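PDB 3WJ9: eukaryotic translation initiation factor 2A from Schizosaccharomyces pombe, which probably directs methionyl-tRNAi to 40S ribosomal subunits in a codon-dependent manner during early translation of a small set of mRNAs. Local coordinates for residues Tyr323-Asp337 with Ile348-Phe361. Numbering follows the deposited sequence.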
ATOM      1  N   TYR A 323     -16.265  10.674   1.699  1.00 51.62           N
ATOM      2  CA  TYR A 323     -16.546  10.357   0.302  1.00 47.03           C
ATOM      3  C   TYR A 323     -16.156   8.931  -0.064  1.00 47.61           C
ATOM      4  O   TYR A 323     -15.196   8.379   0.471  1.00 46.78           O
ATOM      5  CB  TYR A 323     -15.822  11.340  -0.618  1.00 45.26           C
ATOM      6  CG  TYR A 323     -16.078  12.788  -0.279  1.00 51.40           C
ATOM      7  CD1 TYR A 323     -17.338  13.345  -0.441  1.00 48.45           C
ATOM      8  CD2 TYR A 323     -15.058  13.600   0.199  1.00 58.18           C
ATOM      9  CE1 TYR A 323     -17.580  14.666  -0.132  1.00 50.10           C
ATOM     10  CE2 TYR A 323     -15.290  14.928   0.509  1.00 57.78           C
ATOM     11  CZ  TYR A 323     -16.553  15.454   0.342  1.00 56.04           C
ATOM     12  OH  TYR A 323     -16.794  16.773   0.649  1.00 77.23           O
ATOM     13  N   ILE A 324     -16.912   8.340  -0.983  1.00 43.60           N
ATOM     14  CA  ILE A 324     -16.627   6.998  -1.474  1.00 37.86           C
ATOM     15  C   ILE A 324     -16.500   7.003  -2.996  1.00 38.17           C
ATOM     16  O   ILE A 324     -17.408   7.444  -3.700  1.00 42.90           O
ATOM     17  CB  ILE A 324     -17.718   5.995  -1.041  1.00 49.83           C
ATOM     18  CG1 ILE A 324     -17.917   6.045   0.477  1.00 57.85           C
ATOM     19  CG2 ILE A 324     -17.356   4.590  -1.482  1.00 43.56           C
ATOM     20  CD1 ILE A 324     -18.983   5.099   0.992  1.00 66.02           C
ATOM     21  N   LEU A 325     -15.366   6.516  -3.496  1.00 37.87           N
ATOM     22  CA  LEU A 325     -15.088   6.524  -4.928  1.00 36.95           C
ATOM     23  C   LEU A 325     -15.369   5.161  -5.551  1.00 36.63           C
ATOM     24  O   LEU A 325     -15.117   4.125  -4.936  1.00 54.50           O
ATOM     25  CB  LEU A 325     -13.634   6.943  -5.180  1.00 45.81           C
ATOM     26  CG  LEU A 325     -13.140   7.170  -6.612  1.00 32.95           C
ATOM     27  CD1 LEU A 325     -12.086   8.260  -6.624  1.00 54.22           C
ATOM     28  CD2 LEU A 325     -12.567   5.893  -7.211  1.00 36.40           C
ATOM     29  N   LEU A 326     -15.892   5.164  -6.772  1.00 41.62           N
ATOM     30  CA  LEU A 326     -16.165   3.921  -7.482  1.00 44.95           C
ATOM     31  C   LEU A 326     -15.772   4.064  -8.949  1.00 39.08           C
ATOM     32  O   LEU A 326     -16.373   4.843  -9.688  1.00 43.62           O
ATOM     33  CB  LEU A 326     -17.639   3.537  -7.348  1.00 36.47           C
ATOM     34  CG  LEU A 326     -18.004   2.127  -7.813  1.00 44.22           C
ATOM     35  CD1 LEU A 326     -17.192   1.086  -7.063  1.00 49.53           C
ATOM     36  CD2 LEU A 326     -19.491   1.865  -7.652  1.00 48.59           C
ATOM     37  N   ALA A 327     -14.760   3.312  -9.366  1.00 37.50           N
ATOM     38  CA  ALA A 327     -14.187   3.491 -10.694  1.00 31.33           C
ATOM     39  C   ALA A 327     -13.966   2.178 -11.434  1.00 47.31           C
ATOM     40  O   ALA A 327     -14.095   1.095 -10.866  1.00 59.64           O
ATOM     41  CB  ALA A 327     -12.877   4.254 -10.589  1.00 40.31           C
ATOM     42  N   GLY A 328     -13.627   2.296 -12.714  1.00 44.96           N
ATOM     43  CA  GLY A 328     -13.311   1.150 -13.544  1.00 34.85           C
ATOM     44  C   GLY A 328     -11.960   1.322 -14.210  1.00 40.18           C
ATOM     45  O   GLY A 328     -11.802   2.154 -15.103  1.00 58.23           O
ATOM     46  N   PHE A 329     -10.980   0.537 -13.769  1.00 51.80           N
ATOM     47  CA  PHE A 329      -9.619   0.632 -14.291  1.00 41.74           C
ATOM     48  C   PHE A 329      -9.204  -0.639 -15.030  1.00 68.86           C
ATOM     49  O   PHE A 329      -9.902  -1.651 -14.987  1.00 67.80           O
ATOM     50  CB  PHE A 329      -8.623   0.908 -13.160  1.00 51.66           C
ATOM     51  CG  PHE A 329      -8.891   2.176 -12.392  1.00 49.18           C
ATOM     52  CD1 PHE A 329      -9.526   3.256 -12.987  1.00 63.62           C
ATOM     53  CD2 PHE A 329      -8.484   2.289 -11.074  1.00 47.08           C
ATOM     54  CE1 PHE A 329      -9.760   4.418 -12.273  1.00 54.50           C
ATOM     55  CE2 PHE A 329      -8.713   3.444 -10.356  1.00 48.74           C
ATOM     56  CZ  PHE A 329      -9.352   4.510 -10.953  1.00 45.69           C
ATOM     57  N   GLY A 330      -8.053  -0.582 -15.696  1.00 82.70           N
ATOM     58  CA  GLY A 330      -7.506  -1.736 -16.390  1.00 92.28           C
ATOM     59  C   GLY A 330      -8.008  -1.881 -17.811  1.00 80.63           C
ATOM     60  O   GLY A 330      -7.719  -2.867 -18.486  1.00 75.93           O
ATOM     61  N   ASN A 331      -8.756  -0.883 -18.265  1.00 60.81           N
ATOM     62  CA  ASN A 331      -9.391  -0.924 -19.574  1.00 67.70           C
ATOM     63  C   ASN A 331      -9.829   0.465 -20.020  1.00 64.54           C
ATOM     64  O   ASN A 331      -9.723   1.426 -19.260  1.00 72.86           O
ATOM     65  CB  ASN A 331     -10.591  -1.868 -19.542  1.00 66.63           C
ATOM     66  CG  ASN A 331     -11.519  -1.579 -18.382  1.00 62.12           C
ATOM     67  OD1 ASN A 331     -12.129  -0.512 -18.312  1.00 65.79           O
ATOM     68  ND2 ASN A 331     -11.624  -2.525 -17.457  1.00 44.23           N
ATOM     69  N   LEU A 332     -10.327   0.567 -21.247  1.00 49.76           N
ATOM     70  CA  LEU A 332     -10.816   1.842 -21.759  1.00 57.29           C
ATOM     71  C   LEU A 332     -12.173   2.175 -21.146  1.00 61.13           C
ATOM     72  O   LEU A 332     -12.743   1.365 -20.413  1.00 54.16           O
ATOM     73  CB  LEU A 332     -10.917   1.817 -23.286  1.00 71.39           C
ATOM     74  CG  LEU A 332      -9.625   2.010 -24.085  1.00 71.48           C
ATOM     75  CD1 LEU A 332      -8.740   0.769 -24.049  1.00 76.75           C
ATOM     76  CD2 LEU A 332      -9.935   2.398 -25.516  1.00 56.25           C
ATOM     77  N   GLN A 333     -12.677   3.368 -21.451  1.00 71.64           N
ATOM     78  CA  GLN A 333     -13.973   3.831 -20.956  1.00 69.10           C
ATOM     79  C   GLN A 333     -14.059   3.760 -19.434  1.00 64.36           C
ATOM     80  O   GLN A 333     -15.062   3.311 -18.880  1.00 73.64           O
ATOM     81  CB  GLN A 333     -15.108   3.018 -21.587  1.00 79.66           C
ATOM     82  CG  GLN A 333     -15.202   3.153 -23.097  1.00 84.51           C
ATOM     83  CD  GLN A 333     -14.873   1.865 -23.823  1.00 67.52           C
ATOM     84  OE1 GLN A 333     -15.124   0.771 -23.319  1.00 66.24           O
ATOM     85  NE2 GLN A 333     -14.300   1.989 -25.014  1.00 45.23           N
ATOM     86  N   GLY A 334     -13.000   4.205 -18.767  1.00 60.87           N
ATOM     87  CA  GLY A 334     -12.938   4.145 -17.320  1.00 62.56           C
ATOM     88  C   GLY A 334     -13.507   5.377 -16.645  1.00 55.66           C
ATOM     89  O   GLY A 334     -12.826   6.389 -16.506  1.00 59.77           O
ATOM     90  N   SER A 335     -14.762   5.287 -16.221  1.00 45.35           N
ATOM     91  CA  SER A 335     -15.421   6.402 -15.550  1.00 46.01           C
ATOM     92  C   SER A 335     -15.134   6.399 -14.053  1.00 45.59           C
ATOM     93  O   SER A 335     -14.527   5.465 -13.531  1.00 49.17           O
ATOM     94  CB  SER A 335     -16.930   6.360 -15.797  1.00 47.13           C
ATOM     95  OG  SER A 335     -17.221   6.474 -17.178  1.00 63.85           O
ATOM     96  N   ILE A 336     -15.566   7.457 -13.373  1.00 48.90           N
ATOM     97  CA  ILE A 336     -15.397   7.573 -11.926  1.00 38.71           C
ATOM     98  C   ILE A 336     -16.639   8.188 -11.283  1.00 33.13           C
ATOM     99  O   ILE A 336     -17.142   9.214 -11.744  1.00 54.06           O
ATOM    100  CB  ILE A 336     -14.163   8.432 -11.556  1.00 36.44           C
ATOM    101  CG1 ILE A 336     -12.867   7.765 -12.025  1.00 39.18           C
ATOM    102  CG2 ILE A 336     -14.108   8.677 -10.054  1.00 41.10           C
ATOM    103  CD1 ILE A 336     -11.617   8.527 -11.645  1.00 31.44           C
ATOM    104  N   ASP A 337     -17.132   7.553 -10.222  1.00 33.29           N
ATOM    105  CA  ASP A 337     -18.254   8.082  -9.456  1.00 40.24           C
ATOM    106  C   ASP A 337     -17.829   8.343  -8.014  1.00 44.32           C
ATOM    107  O   ASP A 337     -17.006   7.611  -7.464  1.00 41.91           O
ATOM    108  CB  ASP A 337     -19.440   7.115  -9.492  1.00 48.30           C
ATOM    109  CG  ASP A 337     -20.032   6.968 -10.877  1.00 59.98           C
ATOM    110  OD1 ASP A 337     -19.781   7.848 -11.725  1.00 65.49           O
ATOM    111  OD2 ASP A 337     -20.752   5.975 -11.119  1.00 59.60           O
ATOM    112  N   ILE A 348     -22.434  12.915  -6.082  1.00 61.96           N
ATOM    113  CA  ILE A 348     -22.265  14.346  -6.293  1.00 60.37           C
ATOM    114  C   ILE A 348     -21.459  14.608  -7.553  1.00 54.50           C
ATOM    115  O   ILE A 348     -21.420  15.730  -8.059  1.00 65.17           O
ATOM    116  CB  ILE A 348     -21.552  15.014  -5.102  1.00 68.91           C
ATOM    117  CG1 ILE A 348     -20.092  14.561  -5.036  1.00 57.91           C
ATOM    118  CG2 ILE A 348     -22.273  14.697  -3.803  1.00 67.67           C
ATOM    119  CD1 ILE A 348     -19.268  15.284  -3.995  1.00 57.88           C
ATOM    120  N   THR A 349     -20.810  13.564  -8.057  1.00 47.89           N
ATOM    121  CA  THR A 349     -19.871  13.722  -9.155  1.00 48.48           C
ATOM    122  C   THR A 349     -19.715  12.449  -9.981  1.00 47.68           C
ATOM    123  O   THR A 349     -19.575  11.352  -9.439  1.00 57.91           O
ATOM    124  CB  THR A 349     -18.483  14.151  -8.626  1.00 55.68           C
ATOM    125  OG1 THR A 349     -18.590  15.420  -7.969  1.00 69.54           O
ATOM    126  CG2 THR A 349     -17.483  14.267  -9.762  1.00 55.18           C
ATOM    127  N   THR A 350     -19.764  12.612 -11.299  1.00 60.56           N
ATOM    128  CA  THR A 350     -19.378  11.560 -12.227  1.00 46.21           C
ATOM    129  C   THR A 350     -18.386  12.132 -13.230  1.00 51.95           C
ATOM    130  O   THR A 350     -18.708  13.063 -13.967  1.00 63.54           O
ATOM    131  CB  THR A 350     -20.586  10.969 -12.980  1.00 51.48           C
ATOM    132  OG1 THR A 350     -21.432  10.265 -12.063  1.00 66.45           O
ATOM    133  CG2 THR A 350     -20.117  10.007 -14.066  1.00 40.68           C
ATOM    134  N   VAL A 351     -17.173  11.592 -13.235  1.00 51.32           N
ATOM    135  CA  VAL A 351     -16.177  11.963 -14.233  1.00 46.47           C
ATOM    136  C   VAL A 351     -15.673  10.712 -14.929  1.00 39.27           C
ATOM    137  O   VAL A 351     -15.811   9.605 -14.409  1.00 56.18           O
ATOM    138  CB  VAL A 351     -14.976  12.720 -13.621  1.00 50.21           C
ATOM    139  CG1 VAL A 351     -15.451  13.840 -12.715  1.00 55.40           C
ATOM    140  CG2 VAL A 351     -14.066  11.768 -12.860  1.00 44.38           C
ATOM    141  N   GLU A 352     -15.097  10.880 -16.112  1.00 40.95           N
ATOM    142  CA  GLU A 352     -14.474   9.752 -16.779  1.00 49.97           C
ATOM    143  C   GLU A 352     -12.984   9.987 -16.933  1.00 49.18           C
ATOM    144  O   GLU A 352     -12.539  11.095 -17.229  1.00 37.24           O
ATOM    145  CB  GLU A 352     -15.111   9.488 -18.144  1.00 68.24           C
ATOM    146  CG  GLU A 352     -14.596   8.214 -18.798  1.00 75.81           C
ATOM    147  CD  GLU A 352     -15.185   7.968 -20.169  1.00 75.12           C
ATOM    148  OE1 GLU A 352     -16.050   8.757 -20.595  1.00 91.96           O
ATOM    149  OE2 GLU A 352     -14.787   6.977 -20.817  1.00 61.55           O
ATOM    150  N   ALA A 353     -12.217   8.930 -16.704  1.00 52.24           N
ATOM    151  CA  ALA A 353     -10.789   8.947 -16.951  1.00 53.31           C
ATOM    152  C   ALA A 353     -10.421   7.651 -17.652  1.00 52.13           C
ATOM    153  O   ALA A 353      -9.987   6.688 -17.020  1.00 60.38           O
ATOM    154  CB  ALA A 353     -10.013   9.111 -15.658  1.00 57.06           C
ATOM    155  N   ALA A 354     -10.647   7.625 -18.961  1.00 48.24           N
ATOM    156  CA  ALA A 354     -10.347   6.460 -19.779  1.00 52.26           C
ATOM    157  C   ALA A 354      -8.891   6.056 -19.615  1.00 50.07           C
ATOM    158  O   ALA A 354      -8.011   6.914 -19.526  1.00 56.66           O
ATOM    159  CB  ALA A 354     -10.658   6.744 -21.237  1.00 66.84           C
ATOM    160  N   ASN A 355      -8.657   4.748 -19.546  1.00 59.48           N
ATOM    161  CA  ASN A 355      -7.313   4.192 -19.438  1.00 59.49           C
ATOM    162  C   ASN A 355      -6.576   4.611 -18.166  1.00 61.65           C
ATOM    163  O   ASN A 355      -5.358   4.460 -18.073  1.00 72.87           O
ATOM    164  CB  ASN A 355      -6.487   4.584 -20.665  1.00 57.77           C
ATOM    165  CG  ASN A 355      -7.017   3.970 -21.943  1.00 67.73           C
ATOM    166  OD1 ASN A 355      -7.301   2.774 -21.996  1.00 76.45           O
ATOM    167  ND2 ASN A 355      -7.161   4.788 -22.980  1.00 63.93           N
ATOM    168  N   CYS A 356      -7.314   5.129 -17.188  1.00 53.31           N
ATOM    169  CA  CYS A 356      -6.718   5.526 -15.918  1.00 48.60           C
ATOM    170  C   CYS A 356      -6.169   4.308 -15.186  1.00 47.29           C
ATOM    171  O   CYS A 356      -6.872   3.316 -14.990  1.00 51.58           O
ATOM    172  CB  CYS A 356      -7.737   6.257 -15.044  1.00 57.61           C
ATOM    173  SG  CYS A 356      -7.153   6.690 -13.396  1.00 61.04           S
ATOM    174  N   THR A 357      -4.904   4.389 -14.787  1.00 41.75           N
ATOM    175  CA  THR A 357      -4.231   3.274 -14.135  1.00 40.81           C
ATOM    176  C   THR A 357      -3.926   3.590 -12.677  1.00 47.66           C
ATOM    177  O   THR A 357      -3.399   2.752 -11.946  1.00 50.85           O
ATOM    178  CB  THR A 357      -2.918   2.916 -14.851  1.00 40.89           C
ATOM    179  OG1 THR A 357      -1.942   3.936 -14.604  1.00 45.41           O
ATOM    180  CG2 THR A 357      -3.147   2.785 -16.351  1.00 52.86           C
ATOM    181  N   TYR A 358      -4.258   4.807 -12.263  1.00 48.47           N
ATOM    182  CA  TYR A 358      -3.999   5.247 -10.898  1.00 29.86           C
ATOM    183  C   TYR A 358      -4.908   6.411 -10.508  1.00 35.51           C
ATOM    184  O   TYR A 358      -5.058   7.368 -11.267  1.00 37.07           O
ATOM    185  CB  TYR A 358      -2.531   5.649 -10.736  1.00 39.67           C
ATOM    186  CG  TYR A 358      -2.202   6.159  -9.357  1.00 52.84           C
ATOM    187  CD1 TYR A 358      -1.844   5.284  -8.344  1.00 49.28           C
ATOM    188  CD2 TYR A 358      -2.254   7.516  -9.067  1.00 41.94           C
ATOM    189  CE1 TYR A 358      -1.546   5.744  -7.080  1.00 45.27           C
ATOM    190  CE2 TYR A 358      -1.962   7.983  -7.808  1.00 38.82           C
ATOM    191  CZ  TYR A 358      -1.606   7.095  -6.819  1.00 38.72           C
ATOM    192  OH  TYR A 358      -1.310   7.563  -5.564  1.00 62.98           O
ATOM    193  N   CYS A 359      -5.504   6.327  -9.321  1.00 38.06           N
ATOM    194  CA  CYS A 359      -6.383   7.380  -8.821  1.00 29.14           C
ATOM    195  C   CYS A 359      -6.261   7.501  -7.302  1.00 40.82           C
ATOM    196  O   CYS A 359      -6.085   6.500  -6.606  1.00 58.17           O
ATOM    197  CB  CYS A 359      -7.832   7.103  -9.227  1.00 24.60           C
ATOM    198  SG  CYS A 359      -9.046   8.259  -8.559  1.00 48.87           S
ATOM    199  N   GLU A 360      -6.357   8.725  -6.790  1.00 45.12           N
ATOM    200  CA  GLU A 360      -6.106   8.974  -5.373  1.00 40.10           C
ATOM    201  C   GLU A 360      -6.653  10.320  -4.913  1.00 31.42           C
ATOM    202  O   GLU A 360      -6.498  11.333  -5.596  1.00 38.99           O
ATOM    203  CB  GLU A 360      -4.600   8.904  -5.092  1.00 34.60           C
ATOM    204  CG  GLU A 360      -4.206   9.071  -3.633  1.00 46.69           C
ATOM    205  CD  GLU A 360      -2.702   9.166  -3.448  1.00 56.86           C
ATOM    206  OE1 GLU A 360      -1.989   9.355  -4.458  1.00 49.60           O
ATOM    207  OE2 GLU A 360      -2.229   9.042  -2.299  1.00 71.68           O
ATOM    208  N   PHE A 361      -7.298  10.321  -3.753  1.00 27.94           N
ATOM    209  CA  PHE A 361      -7.725  11.558  -3.117  1.00 38.06           C
ATOM    210  C   PHE A 361      -6.521  12.355  -2.631  1.00 36.96           C
ATOM    211  O   PHE A 361      -5.495  11.781  -2.265  1.00 47.68           O
ATOM    212  CB  PHE A 361      -8.651  11.270  -1.935  1.00 37.96           C
ATOM    213  CG  PHE A 361     -10.033  10.841  -2.326  1.00 36.00           C
ATOM    214  CD1 PHE A 361     -10.310   9.515  -2.614  1.00 49.49           C
ATOM    215  CD2 PHE A 361     -11.064  11.764  -2.380  1.00 41.16           C
ATOM    216  CE1 PHE A 361     -11.588   9.120  -2.964  1.00 45.56           C
ATOM    217  CE2 PHE A 361     -12.343  11.378  -2.728  1.00 40.27           C
ATOM    218  CZ  PHE A 361     -12.606  10.054  -3.022  1.00 34.81           C
TER
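Phe329 lays its ring against two cysteines of 348-361: CE1 meets Cys356 SG, which sits obliquely to the ring, 4.2 Å from its centroid, while CZ meets Cys359 CB at 3.5 Å. Cys359 holds its sulfur anti to the backbone N (chi1 175°), which carries SG away from that ring to Leu325 CD1, 3.6 Å off, with Ile336 CD1 a little farther. Trimming Phe329 to an alanine would probably open a gap beside Cys356 and Cys359 and cost Cys356 SG its aromatic partner. Farther along, Leu325 and Phe361 run alongside one another with their side chains pointing opposite ways, Leu325 CB lying at the ring edge, 3.7 Å from Phe361 CE1, and Tyr323 CB approaches Phe361 CE2 obliquely. Thr370 and Leu368 of strand 367-372 close in on this apolar layer.

In the hairpin of strands 335-340 and 346-352, Ile336 and Val351 point the same way as a hydrogen-bonded antiparallel pair, Ile336 CB against Val351 CG2. Val351 N donates to Ile336 O (2.8 Å). On the other face of this sheet Asp337 and Thr350 lie side by side; Thr350 OG1 donates to Asp337 OD1 (2.9 Å) from above the carboxylate plane, 57° out of it. Arg312 takes OD2 in a salt bridge, and Lys347 bonds to the threonine hydroxyl. Ala353, whose N bonds to Gly334 O, opens a type II turn that ends at Cys356 and carries the chain into the next sheet. Such face-to-face packing of successive four-stranded antiparallel sheets, here linking WD 3 to WD 4, is characteristic of neighbouring blades in a beta-propeller.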